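Local coordinates for single-strand binding protein (PDB 2FXQ) that binds single-stranded DNA as a homodimer and probably recruits partner proteins during DNA replication, recombination and repair, at residues Q74-E79 and I104-G109; V8-T13 and L32-Q37; H54-L59 and V99-I104; G26-D31 and Q62-G67. All coordinates share one frame; numbering follows the deposited sequence.

Interaction 1 (Q74-E79 and I104-G109); sequences QLIFVE and IDPLEG
Phe77 and Asp105 lie side by side on one face of a two-stranded antiparallel pairing, both pointing the same way. The Asp105 carboxylate is nearly coplanar with the Phe77 ring, their planes 7° apart, and Asp105 OD1 meets the ring at its edge, 3.8 Å from Phe77 CD2. With CG anti to the backbone N (chi1 171°), the Phe77 ring leans alongside this carboxylate. Leu107 adds its CD1 methyl to the same neighbourhood, 4.1 Å from Phe77 CB, while the Leu107 side chain passes obliquely over that of Leu75, CB to CB at 4.1 Å. On the face of Ile76, Val78, Ile104 and Pro106 the side chains instead meet at a slant: Ile76 sends CG2 to Ile104 CB and CD1 to Pro106 CB, both at 3.9 Å. Val78 CG2 touches Ile104 CG2 farther along.

The backbone places these groups in register. Phe77 and Asp105 form a hydrogen-bonded pair, Phe77 N to Asp105 O at 3.0 Å and Asp105 N to Phe77 O at 2.9 Å, flanked by the non-hydrogen-bonded pairs Ile76–Pro106 and Val78–Ile104. This is the pairing of strand 75-84 with strand 103-106, the last strand of the first OB fold, and Trp66 of helix 61-66 packs on both Ile104 and Pro106.

Leu107 N to Leu75 O ties the two segments one step beyond Pro106. A water accepts from Leu75 N and donates to Leu107 O, bridging the next step. Gln74 NE2 lies 3.3 Å from Pro106 CB and makes a weak hydrogen bond to Leu107 O, whereas Gln74 OE1 is taken by Glu71 N.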
loop_
_atom_site.group_PDB
_atom_site.type_symbol
_atom_site.label_atom_id
_atom_site.label_comp_id
_atom_site.label_asym_id
_atom_site.label_seq_id
_atom_site.Cartn_x
_atom_site.Cartn_y
_atom_site.Cartn_z
ATOM N N GLN A 74 14.781 -3.475 -16.191
ATOM C CA GLN A 74 14.905 -3.878 -14.797
ATOM C C GLN A 74 13.669 -3.455 -14.039
ATOM O O GLN A 74 13.170 -2.336 -14.221
ATOM C CB GLN A 74 16.113 -3.168 -14.125
ATOM C CG GLN A 74 16.426 -3.732 -12.676
ATOM C CD GLN A 74 17.806 -3.293 -12.177
ATOM O OE1 GLN A 74 18.473 -2.484 -12.821
ATOM N NE2 GLN A 74 18.212 -3.809 -11.006
ATOM N N LEU A 75 13.235 -4.316 -13.145
ATOM C CA LEU A 75 12.139 -4.022 -12.204
ATOM C C LEU A 75 12.671 -3.183 -11.045
ATOM O O LEU A 75 13.755 -3.473 -10.487
ATOM C CB LEU A 75 11.629 -5.352 -11.643
ATOM C CG LEU A 75 10.184 -5.668 -11.375
ATOM C CD1 LEU A 75 9.332 -5.412 -12.630
ATOM C CD2 LEU A 75 10.101 -7.178 -10.918
ATOM N N ILE A 76 11.868 -2.193 -10.641
ATOM C CA ILE A 76 12.256 -1.252 -9.598
ATOM C C ILE A 76 11.055 -1.091 -8.655
ATOM O O ILE A 76 9.920 -0.888 -9.087
ATOM C CB ILE A 76 12.631 0.146 -10.188
ATOM C CG1 ILE A 76 13.650 0.080 -11.352
ATOM C CG2 ILE A 76 13.079 1.088 -9.111
ATOM C CD1 ILE A 76 15.104 -0.362 -10.956
ATOM N N PHE A 77 11.338 -1.138 -7.366
ATOM C CA PHE A 77 10.346 -0.794 -6.354
ATOM C C PHE A 77 10.603 0.649 -5.907
ATOM O O PHE A 77 11.736 1.057 -5.678
ATOM C CB PHE A 77 10.516 -1.781 -5.144
ATOM C CG PHE A 77 9.706 -1.403 -3.938
ATOM C CD1 PHE A 77 8.363 -1.450 -4.005
ATOM C CD2 PHE A 77 10.307 -1.012 -2.753
ATOM C CE1 PHE A 77 7.549 -1.111 -2.870
ATOM C CE2 PHE A 77 9.532 -0.687 -1.594
ATOM C CZ PHE A 77 8.155 -0.760 -1.663
ATOM N N VAL A 78 9.549 1.463 -5.836
ATOM C CA VAL A 78 9.682 2.885 -5.527
ATOM C C VAL A 78 8.714 3.211 -4.404
ATOM O O VAL A 78 7.581 2.740 -4.431
ATOM C CB VAL A 78 9.180 3.715 -6.789
ATOM C CG1 VAL A 78 9.251 5.190 -6.486
ATOM C CG2 VAL A 78 9.993 3.324 -8.022
ATOM N N GLU A 79 9.148 3.985 -3.422
ATOM C CA GLU A 79 8.205 4.709 -2.584
ATOM C C GLU A 79 8.478 6.200 -2.692
ATOM O O GLU A 79 9.632 6.646 -2.731
ATOM C CB GLU A 79 8.321 4.281 -1.094
ATOM C CG GLU A 79 7.906 2.819 -0.871
ATOM C CD GLU A 79 7.707 2.445 0.603
ATOM O OE1 GLU A 79 7.270 1.279 0.886
ATOM O OE2 GLU A 79 7.872 3.344 1.450
ATOM N N ILE A 104 14.427 4.096 -3.789
ATOM C CA ILE A 104 14.071 2.963 -4.639
ATOM C C ILE A 104 14.858 1.732 -4.188
ATOM O O ILE A 104 15.868 1.863 -3.480
ATOM C CB ILE A 104 14.362 3.252 -6.162
ATOM C CG1 ILE A 104 15.897 3.389 -6.410
ATOM C CG2 ILE A 104 13.568 4.490 -6.648
ATOM C CD1 ILE A 104 16.235 3.287 -7.843
ATOM N N ASP A 105 14.387 0.551 -4.607
ATOM C CA ASP A 105 15.152 -0.701 -4.420
ATOM C C ASP A 105 15.008 -1.438 -5.723
ATOM O O ASP A 105 13.927 -1.940 -6.058
ATOM C CB ASP A 105 14.526 -1.534 -3.291
ATOM C CG ASP A 105 14.786 -0.961 -1.909
ATOM O OD1 ASP A 105 13.804 -0.631 -1.203
ATOM O OD2 ASP A 105 15.933 -0.844 -1.423
ATOM N N PRO A 106 16.054 -1.459 -6.540
ATOM C CA PRO A 106 16.056 -2.248 -7.751
ATOM C C PRO A 106 15.887 -3.726 -7.422
ATOM O O PRO A 106 16.383 -4.181 -6.378
ATOM C CB PRO A 106 17.486 -1.979 -8.303
ATOM C CG PRO A 106 17.888 -0.726 -7.684
ATOM C CD PRO A 106 17.323 -0.707 -6.341
ATOM N N LEU A 107 15.272 -4.500 -8.297
ATOM C CA LEU A 107 14.903 -5.858 -7.990
ATOM C C LEU A 107 15.544 -6.728 -9.048
ATOM O O LEU A 107 15.857 -6.219 -10.141
ATOM C CB LEU A 107 13.404 -6.062 -8.057
ATOM C CG LEU A 107 12.648 -5.048 -7.176
ATOM C CD1 LEU A 107 11.092 -5.204 -7.365
ATOM C CD2 LEU A 107 12.986 -5.393 -5.685
ATOM N N GLU A 108 15.750 -8.015 -8.722
ATOM C CA GLU A 108 16.303 -8.965 -9.679
ATOM C C GLU A 108 15.355 -9.401 -10.760
ATOM O O GLU A 108 15.777 -9.635 -11.896
ATOM C CB GLU A 108 16.895 -10.149 -8.943
ATOM C CG GLU A 108 18.095 -9.632 -8.179
ATOM C CD GLU A 108 18.777 -10.693 -7.333
ATOM O OE1 GLU A 108 19.640 -10.315 -6.508
ATOM O OE2 GLU A 108 18.466 -11.891 -7.505
ATOM N N GLY A 109 14.082 -9.505 -10.444
ATOM C CA GLY A 109 13.050 -9.497 -11.487
ATOM C C GLY A 109 13.259 -10.541 -12.592
ATOM O O GLY A 109 13.004 -10.276 -13.786
HETATM O O HOH W 1 14.726 -6.893 -12.818
#

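Interaction 2 (V8-T13 and L32-Q37); sequences VFLIGT and LNLAGQ
Leu34 packs its CD2 methyl against the Gly12 carbonyl oxygen, 3.7 Å away, where strands 5-14 and 28-41 of the first OB fold cross. The local axes stand at 99°, far from the usual antiparallel alignment, and the segments pair at a single bridge, Thr13 with Ala35. Such steep crossing fits the strongly coiled sheet of an OB barrel.

Leu34 has the most surface covered here. Its two methyls divide the work: CD2 lies over the Gly12–Thr13 peptide, while CD1 makes a looser contact with Leu10 CD1 at 4.3 Å. Trp52 of strand 47-59 touches both leucines.

Thr13 and Ala35 supply the polar part. Thr13 N donates to Ala35 O at 2.8 Å in a nearly straight bond (169°), and Ala35 N returns a more bent one to Thr13 O (140°). Gly12 brings its CA to 3.3 Å from Ala35 O, so the backbones approach closely just before the bridge. Ala35 O receives two hydrogen bonds, from Thr13 N and from a water that also lies 2.8 Å from Thr13 OG1.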
loop_
_atom_site.group_PDB
_atom_site.type_symbol
_atom_site.label_atom_id
_atom_site.label_comp_id
_atom_site.label_asym_id
_atom_site.label_seq_id
_atom_site.Cartn_x
_atom_site.Cartn_y
_atom_site.Cartn_z
ATOM N N VAL A 8 3.090 7.171 -2.546
ATOM C CA VAL A 8 2.982 6.384 -3.764
ATOM C C VAL A 8 3.883 5.150 -3.591
ATOM O O VAL A 8 5.009 5.271 -3.039
ATOM C CB VAL A 8 3.573 7.191 -4.999
ATOM C CG1 VAL A 8 3.501 6.320 -6.293
ATOM C CG2 VAL A 8 2.884 8.556 -5.126
ATOM N N PHE A 9 3.405 3.977 -4.045
ATOM C CA PHE A 9 4.169 2.711 -3.992
ATOM C C PHE A 9 4.022 2.119 -5.346
ATOM O O PHE A 9 2.885 2.025 -5.862
ATOM C CB PHE A 9 3.527 1.739 -2.945
ATOM C CG PHE A 9 3.277 2.383 -1.606
ATOM C CD1 PHE A 9 4.180 2.224 -0.566
ATOM C CD2 PHE A 9 2.136 3.204 -1.388
ATOM C CE1 PHE A 9 3.996 2.907 0.677
ATOM C CE2 PHE A 9 1.944 3.848 -0.121
ATOM C CZ PHE A 9 2.865 3.705 0.874
ATOM N N LEU A 10 5.136 1.765 -6.003
ATOM C CA LEU A 10 5.053 1.310 -7.383
ATOM C C LEU A 10 6.093 0.270 -7.541
ATOM O O LEU A 10 7.200 0.382 -6.942
ATOM C CB LEU A 10 5.541 2.426 -8.335
ATOM C CG LEU A 10 4.677 3.515 -8.824
ATOM C CD1 LEU A 10 5.540 4.398 -9.788
ATOM C CD2 LEU A 10 3.404 2.884 -9.467
ATOM N N ILE A 11 5.773 -0.767 -8.273
ATOM C CA ILE A 11 6.852 -1.553 -8.871
ATOM C C ILE A 11 6.593 -1.481 -10.367
ATOM O O ILE A 11 5.476 -1.768 -10.815
ATOM C CB ILE A 11 6.766 -3.053 -8.418
ATOM C CG1 ILE A 11 7.006 -3.154 -6.897
ATOM C CG2 ILE A 11 7.755 -3.953 -9.281
ATOM C CD1 ILE A 11 6.708 -4.611 -6.310
ATOM N N GLY A 12 7.622 -1.178 -11.156
ATOM C CA GLY A 12 7.475 -1.121 -12.613
ATOM C C GLY A 12 8.778 -1.462 -13.270
ATOM O O GLY A 12 9.833 -1.565 -12.604
ATOM N N THR A 13 8.747 -1.595 -14.588
ATOM C CA THR A 13 9.935 -1.945 -15.328
ATOM C C THR A 13 10.455 -0.695 -16.031
ATOM O O THR A 13 9.663 0.084 -16.631
ATOM C CB THR A 13 9.505 -2.933 -16.426
ATOM O OG1 THR A 13 9.018 -4.094 -15.765
ATOM C CG2 THR A 13 10.691 -3.388 -17.263
ATOM N N LEU A 32 13.724 8.097 -13.902
ATOM C CA LEU A 32 13.409 6.741 -14.364
ATOM C C LEU A 32 12.102 6.768 -15.095
ATOM O O LEU A 32 11.152 7.420 -14.622
ATOM C CB LEU A 32 13.174 5.834 -13.157
ATOM C CG LEU A 32 14.195 5.805 -12.008
ATOM C CD1 LEU A 32 13.893 4.740 -11.047
ATOM C CD2 LEU A 32 15.613 5.648 -12.483
ATOM N N ASN A 33 12.004 6.049 -16.209
ATOM C CA ASN A 33 10.728 5.937 -16.858
ATOM C C ASN A 33 10.238 4.503 -16.602
ATOM O O ASN A 33 10.889 3.526 -17.037
ATOM C CB ASN A 33 10.815 6.287 -18.355
ATOM C CG ASN A 33 11.065 7.775 -18.572
ATOM O OD1 ASN A 33 10.204 8.594 -18.254
ATOM N ND2 ASN A 33 12.230 8.129 -19.099
ATOM N N LEU A 34 9.171 4.393 -15.810
ATOM C CA LEU A 34 8.645 3.046 -15.414
ATOM C C LEU A 34 7.346 2.704 -16.116
ATOM O O LEU A 34 6.559 3.601 -16.481
ATOM C CB LEU A 34 8.397 2.909 -13.902
ATOM C CG LEU A 34 9.651 2.997 -13.025
ATOM C CD1 LEU A 34 9.171 2.843 -11.599
ATOM C CD2 LEU A 34 10.727 1.916 -13.345
ATOM N N ALA A 35 7.147 1.409 -16.341
ATOM C CA ALA A 35 5.935 0.897 -16.982
ATOM C C ALA A 35 5.399 -0.307 -16.254
ATOM O O ALA A 35 6.157 -1.091 -15.661
ATOM C CB ALA A 35 6.181 0.548 -18.431
ATOM N N GLY A 36 4.087 -0.471 -16.312
ATOM C CA GLY A 36 3.434 -1.657 -15.787
ATOM C C GLY A 36 2.056 -1.768 -16.453
ATOM O O GLY A 36 1.779 -1.111 -17.468
ATOM N N GLN A 37 1.175 -2.543 -15.843
ATOM C CA GLN A 37 -0.181 -2.706 -16.375
ATOM C C GLN A 37 -1.176 -2.584 -15.246
ATOM O O GLN A 37 -0.890 -3.012 -14.136
ATOM C CB GLN A 37 -0.319 -4.154 -16.936
ATOM C CG GLN A 37 0.768 -4.573 -17.885
ATOM C CD GLN A 37 0.557 -3.975 -19.284
ATOM O OE1 GLN A 37 -0.563 -3.565 -19.640
ATOM N NE2 GLN A 37 1.618 -3.906 -20.058
HETATM O O HOH W 2 6.346 -3.796 -14.967
#

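Interaction 3 (H54-L59 and V99-I104); sequences HRVRLL and VRAEFI
Arg57 N donates to Val99 O at 2.9 Å, nearly straight at the hydrogen (168°) and almost along the axis of the carbonyl. The same oxygen receives a CA-H...O contact from Val56 CA at 3.4 Å. Val99 N to Arg55 O (3.1 Å) and Ala101 N to Arg57 O (3.0 Å) complete the alternation expected of parallel strands, so Val99 is bonded through both its N and its O. One step farther on the direct bonding gives way to a water, which accepts from Leu59 N and donates to Ala101 O.

The side chains divide between two faces. On the inner one, Val56 and Val99 lie side by side, Val56 CG2 being 3.9 Å from Val99 CB. Ala101 CB is touched by Val56 CG1 and Leu58 CD1, each at 3.8 Å. Leu58 then crosses Ile104 at about a right angle, its CD2 reaching Ile104 CD1.

On the other face, Leu59 CD1 sits over the centre of the Arg100 guanidinium, 3.4 Å from Arg100 CZ. Bends at chi2 (82°) and chi3 bring that group back toward Leu59. Arg100 NH1 is salt-bridged to Glu83, and Arg57 NE to Asp31, giving each of these two arginines an acidic partner.

At Glu102 the chain turns a corner: Glu102 and Phe103 both face Glu79 in a classic beta bulge, after which strand 103-106 runs on. The axes of strands 54-59 and 99-101 are inclined at 35°, and their parallel pairing within an otherwise antiparallel set is the barrel closure characteristic of the OB fold.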
loop_
_atom_site.group_PDB
_atom_site.type_symbol
_atom_site.label_atom_id
_atom_site.label_comp_id
_atom_site.label_asym_id
_atom_site.label_seq_id
_atom_site.Cartn_x
_atom_site.Cartn_y
_atom_site.Cartn_z
ATOM N N HIS A 54 5.011 5.954 -16.095
ATOM C CA HIS A 54 5.164 7.096 -15.216
ATOM C C HIS A 54 6.598 7.431 -15.009
ATOM O O HIS A 54 7.437 6.520 -14.886
ATOM C CB HIS A 54 4.568 6.797 -13.841
ATOM C CG HIS A 54 3.102 6.513 -13.891
ATOM N ND1 HIS A 54 2.208 7.397 -14.457
ATOM C CD2 HIS A 54 2.376 5.474 -13.425
ATOM C CE1 HIS A 54 0.987 6.913 -14.341
ATOM N NE2 HIS A 54 1.065 5.724 -13.764
ATOM N N ARG A 55 6.841 8.720 -14.848
ATOM C CA ARG A 55 8.168 9.214 -14.557
ATOM C C ARG A 55 8.420 9.219 -13.065
ATOM O O ARG A 55 7.549 9.590 -12.274
ATOM C CB ARG A 55 8.346 10.621 -15.096
ATOM C CG ARG A 55 9.720 11.219 -14.708
ATOM C CD ARG A 55 10.845 10.911 -15.694
ATOM N NE ARG A 55 11.162 12.102 -16.484
ATOM C CZ ARG A 55 11.245 12.139 -17.805
ATOM N NH1 ARG A 55 11.038 11.053 -18.533
ATOM N NH2 ARG A 55 11.543 13.281 -18.412
ATOM N N VAL A 56 9.591 8.755 -12.674
ATOM C CA VAL A 56 9.990 8.784 -11.276
ATOM C C VAL A 56 11.311 9.552 -11.223
ATOM O O VAL A 56 12.307 9.137 -11.868
ATOM C CB VAL A 56 10.174 7.362 -10.711
ATOM C CG1 VAL A 56 10.746 7.381 -9.253
ATOM C CG2 VAL A 56 8.794 6.637 -10.674
ATOM N N ARG A 57 11.346 10.576 -10.388
ATOM C CA ARG A 57 12.582 11.348 -10.251
ATOM C C ARG A 57 13.274 11.087 -8.908
ATOM O O ARG A 57 12.639 11.255 -7.844
ATOM C CB ARG A 57 12.232 12.831 -10.319
ATOM C CG ARG A 57 13.447 13.747 -10.092
ATOM C CD ARG A 57 13.171 15.156 -10.608
ATOM N NE ARG A 57 13.320 15.154 -12.074
ATOM C CZ ARG A 57 13.304 16.260 -12.821
ATOM N NH1 ARG A 57 13.084 17.437 -12.260
ATOM N NH2 ARG A 57 13.497 16.191 -14.115
ATOM N N LEU A 58 14.567 10.718 -8.977
ATOM C CA LEU A 58 15.450 10.739 -7.807
ATOM C C LEU A 58 16.284 11.947 -7.842
ATOM O O LEU A 58 16.870 12.316 -8.909
ATOM C CB LEU A 58 16.396 9.507 -7.815
ATOM C CG LEU A 58 15.771 8.108 -7.595
ATOM C CD1 LEU A 58 14.586 7.790 -8.512
ATOM C CD2 LEU A 58 16.867 7.034 -7.764
ATOM N N LEU A 59 16.374 12.582 -6.694
ATOM C CA LEU A 59 17.254 13.766 -6.589
ATOM C C LEU A 59 18.266 13.619 -5.505
ATOM O O LEU A 59 17.927 13.096 -4.452
ATOM C CB LEU A 59 16.408 14.967 -6.197
ATOM C CG LEU A 59 15.613 15.778 -7.200
ATOM C CD1 LEU A 59 15.075 17.046 -6.464
ATOM C CD2 LEU A 59 16.477 16.245 -8.358
ATOM N N VAL A 99 6.331 11.245 -9.918
ATOM C CA VAL A 99 6.555 10.662 -8.591
ATOM C C VAL A 99 7.935 11.170 -8.210
ATOM O O VAL A 99 8.886 10.937 -8.950
ATOM C CB VAL A 99 6.597 9.152 -8.655
ATOM C CG1 VAL A 99 7.008 8.560 -7.243
ATOM C CG2 VAL A 99 5.234 8.651 -9.166
ATOM N N ARG A 100 8.062 11.795 -7.046
ATOM C CA ARG A 100 9.391 12.080 -6.491
ATOM C C ARG A 100 9.704 10.915 -5.558
ATOM O O ARG A 100 8.995 10.712 -4.554
ATOM C CB ARG A 100 9.356 13.409 -5.709
ATOM C CG ARG A 100 10.602 13.585 -4.823
ATOM C CD ARG A 100 11.850 14.112 -5.513
ATOM N NE ARG A 100 12.442 15.164 -4.665
ATOM C CZ ARG A 100 12.149 16.467 -4.750
ATOM N NH1 ARG A 100 11.309 16.931 -5.690
ATOM N NH2 ARG A 100 12.737 17.315 -3.916
ATOM N N ALA A 101 10.753 10.143 -5.860
ATOM C CA ALA A 101 11.072 8.994 -5.037
ATOM C C ALA A 101 11.723 9.476 -3.743
ATOM O O ALA A 101 12.636 10.331 -3.732
ATOM C CB ALA A 101 11.999 8.015 -5.755
ATOM N N GLU A 102 11.266 8.848 -2.665
ATOM C CA GLU A 102 11.874 8.921 -1.347
ATOM C C GLU A 102 13.048 7.940 -1.389
ATOM O O GLU A 102 14.184 8.280 -0.987
ATOM C CB GLU A 102 10.832 8.572 -0.258
ATOM C CG GLU A 102 10.337 9.777 0.574
ATOM C CD GLU A 102 9.321 10.725 -0.132
ATOM O OE1 GLU A 102 9.777 11.665 -0.855
ATOM O OE2 GLU A 102 8.060 10.569 0.041
ATOM N N PHE A 103 12.832 6.753 -1.948
ATOM C CA PHE A 103 13.969 5.820 -2.191
ATOM C C PHE A 103 13.482 4.823 -3.209
ATOM O O PHE A 103 12.263 4.721 -3.469
ATOM C CB PHE A 103 14.387 5.026 -0.927
ATOM C CG PHE A 103 13.283 4.138 -0.371
ATOM C CD1 PHE A 103 13.162 2.817 -0.783
ATOM C CD2 PHE A 103 12.391 4.631 0.559
ATOM C CE1 PHE A 103 12.143 2.044 -0.338
ATOM C CE2 PHE A 103 11.402 3.830 1.090
ATOM C CZ PHE A 103 11.257 2.555 0.628
ATOM N N ILE A 104 14.427 4.096 -3.789
ATOM C CA ILE A 104 14.071 2.963 -4.639
ATOM C C ILE A 104 14.858 1.732 -4.188
ATOM O O ILE A 104 15.868 1.863 -3.480
ATOM C CB ILE A 104 14.362 3.252 -6.162
ATOM C CG1 ILE A 104 15.897 3.389 -6.410
ATOM C CG2 ILE A 104 13.568 4.490 -6.648
ATOM C CD1 ILE A 104 16.235 3.287 -7.843
HETATM O O HOH W 3 14.753 11.622 -4.476
#

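Interaction 4 (G26-D31 and Q62-G67); sequences GLAILD and QAEMWG
Ala28 and Ala63 meet methyl to methyl, their CB atoms 3.6 Å apart, where the start of a strand packs against a short helix. The remaining apolar contacts spread from this point. Leu30 CB lies 3.8 Å from Ala63 CB, so the one methyl of Ala63 rests against both Ala28 and Leu30, whose side chains set out toward the helix. With CG anti to the backbone N, Leu30 carries its branched end farther along the helix: CD2 comes to 4.0 Å from Trp66 CB and 3.8 Å from Gly67 CA, while CD1 also approaches Gly67 CA.

Other contacts set apolar carbons against polar atoms. Glu64 starts away from the strand, but the bend at chi2 (-84°) folds its carboxylate back, and Glu64 OE1 lies 3.6 Å from Ala28 CB. Ala28 O is likewise 3.6 Å from Ala63 CB.

No hydrogen bond joins the two segments; a side-chain hydrogen bond forms within the helix instead. Trp66 NE1 donates to Gln62 OE1 at 3.1 Å, the acceptor near the indole plane but the bond itself bent (140°). The same oxygen accepts from Ile104 N, so Gln62 links the indole to strand 103-106.

Strand 28-31 and helix 62-66 approach to 7.0 Å between axes at 69°, a steep crossing. Helix 61-66 follows strand 47-59 and precedes strand 75-84, the place of the helix that caps the barrel in OB folds.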
loop_
_atom_site.group_PDB
_atom_site.type_symbol
_atom_site.label_atom_id
_atom_site.label_comp_id
_atom_site.label_asym_id
_atom_site.label_seq_id
_atom_site.Cartn_x
_atom_site.Cartn_y
_atom_site.Cartn_z
ATOM N N GLY A 26 24.813 21.505 -9.453
ATOM C CA GLY A 26 25.501 20.240 -9.292
ATOM C C GLY A 26 24.632 19.129 -8.675
ATOM O O GLY A 26 25.098 17.991 -8.541
ATOM N N LEU A 27 23.416 19.437 -8.246
ATOM C CA LEU A 27 22.563 18.391 -7.641
ATOM C C LEU A 27 22.251 17.281 -8.634
ATOM O O LEU A 27 21.852 17.569 -9.751
ATOM C CB LEU A 27 21.263 18.970 -7.159
ATOM C CG LEU A 27 20.334 18.063 -6.353
ATOM C CD1 LEU A 27 20.896 17.818 -4.921
ATOM C CD2 LEU A 27 18.984 18.796 -6.296
ATOM N N ALA A 28 22.441 16.028 -8.221
ATOM C CA ALA A 28 22.229 14.891 -9.100
ATOM C C ALA A 28 20.753 14.676 -9.337
ATOM O O ALA A 28 19.974 14.747 -8.399
ATOM C CB ALA A 28 22.818 13.616 -8.441
ATOM N N ILE A 29 20.397 14.316 -10.568
ATOM C CA ILE A 29 19.010 14.025 -10.971
ATOM C C ILE A 29 19.092 12.701 -11.711
ATOM O O ILE A 29 19.885 12.581 -12.687
ATOM C CB ILE A 29 18.482 15.102 -11.940
ATOM C CG1 ILE A 29 18.351 16.434 -11.274
ATOM C CG2 ILE A 29 17.028 14.815 -12.382
ATOM C CD1 ILE A 29 18.263 17.571 -12.333
ATOM N N LEU A 30 18.283 11.728 -11.277
ATOM C CA LEU A 30 18.174 10.458 -11.997
ATOM C C LEU A 30 16.691 10.236 -12.292
ATOM O O LEU A 30 15.909 10.027 -11.385
ATOM C CB LEU A 30 18.729 9.303 -11.168
ATOM C CG LEU A 30 18.895 7.963 -11.965
ATOM C CD1 LEU A 30 19.996 8.134 -13.064
ATOM C CD2 LEU A 30 19.285 6.841 -11.023
ATOM N N ASP A 31 16.305 10.401 -13.552
ATOM C CA ASP A 31 14.915 10.233 -13.947
ATOM C C ASP A 31 14.699 8.829 -14.461
ATOM O O ASP A 31 15.420 8.410 -15.355
ATOM C CB ASP A 31 14.563 11.232 -15.032
ATOM C CG ASP A 31 14.291 12.611 -14.495
ATOM O OD1 ASP A 31 13.837 12.769 -13.342
ATOM O OD2 ASP A 31 14.494 13.626 -15.172
ATOM N N GLN A 62 19.949 9.733 -3.365
ATOM C CA GLN A 62 19.430 8.538 -4.092
ATOM C C GLN A 62 19.869 8.538 -5.552
ATOM O O GLN A 62 20.144 7.501 -6.106
ATOM C CB GLN A 62 17.915 8.451 -4.048
ATOM C CG GLN A 62 17.321 7.939 -2.687
ATOM C CD GLN A 62 17.486 6.396 -2.439
ATOM O OE1 GLN A 62 17.125 5.544 -3.273
ATOM N NE2 GLN A 62 18.018 6.058 -1.269
ATOM N N ALA A 63 19.925 9.709 -6.177
ATOM C CA ALA A 63 20.374 9.752 -7.582
ATOM C C ALA A 63 21.859 9.328 -7.713
ATOM O O ALA A 63 22.230 8.596 -8.669
ATOM C CB ALA A 63 20.168 11.150 -8.140
ATOM N N GLU A 64 22.708 9.805 -6.782
ATOM C CA GLU A 64 24.146 9.446 -6.806
ATOM C C GLU A 64 24.337 7.936 -6.532
ATOM O O GLU A 64 25.169 7.270 -7.160
ATOM C CB GLU A 64 24.938 10.217 -5.750
ATOM C CG GLU A 64 24.943 11.741 -5.925
ATOM C CD GLU A 64 26.020 12.185 -6.897
ATOM O OE1 GLU A 64 26.166 13.406 -7.103
ATOM O OE2 GLU A 64 26.688 11.302 -7.479
ATOM N N MET A 65 23.552 7.414 -5.599
ATOM C CA MET A 65 23.622 5.992 -5.190
ATOM C C MET A 65 23.387 5.049 -6.364
ATOM O O MET A 65 24.100 4.051 -6.561
ATOM C CB MET A 65 22.531 5.705 -4.144
ATOM C CG MET A 65 22.633 4.314 -3.548
ATOM S SD MET A 65 21.374 4.047 -2.267
ATOM C CE MET A 65 21.253 5.845 -1.452
ATOM N N TRP A 66 22.346 5.343 -7.129
ATOM C CA TRP A 66 21.922 4.436 -8.203
ATOM C C TRP A 66 22.299 4.851 -9.612
ATOM O O TRP A 66 21.959 4.150 -10.533
ATOM C CB TRP A 66 20.398 4.252 -8.182
ATOM C CG TRP A 66 19.927 3.766 -6.892
ATOM C CD1 TRP A 66 19.200 4.428 -5.965
ATOM C CD2 TRP A 66 20.165 2.465 -6.371
ATOM N NE1 TRP A 66 18.967 3.609 -4.875
ATOM C CE2 TRP A 66 19.548 2.392 -5.117
ATOM C CE3 TRP A 66 20.821 1.334 -6.866
ATOM C CZ2 TRP A 66 19.602 1.232 -4.316
ATOM C CZ3 TRP A 66 20.844 0.172 -6.094
ATOM C CH2 TRP A 66 20.261 0.142 -4.826
ATOM N N GLY A 67 22.973 5.979 -9.802
ATOM C CA GLY A 67 23.023 6.564 -11.144
ATOM C C GLY A 67 23.828 5.774 -12.180
ATOM O O GLY A 67 23.678 5.981 -13.395
#

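All four contacts belong to the first OB domain. Interactions 1 and 2 have centres about 9 Å apart and are joined as neighbouring strands, Val78 N lying 2.8 Å from Leu10 O (probable hydrogen bond). Interactions 1 and 3 share Ile104, just past the corner at Glu102, where pairing with strand 47-59 has ended but that with 75-84 continues. Interaction 2 meets interaction 3 through Leu32 N and Val56 O, 2.7 Å apart. Interaction 4 lies about 10 Å from interaction 3 between centres, and the Arg57 NE to Asp31 OD1 salt bridge (2.8 Å) connects them. Trp66 also reaches interaction 1, its CH2 3.4 Å from Pro106 CD. Interactions 1 and 2 both touch the second subunit.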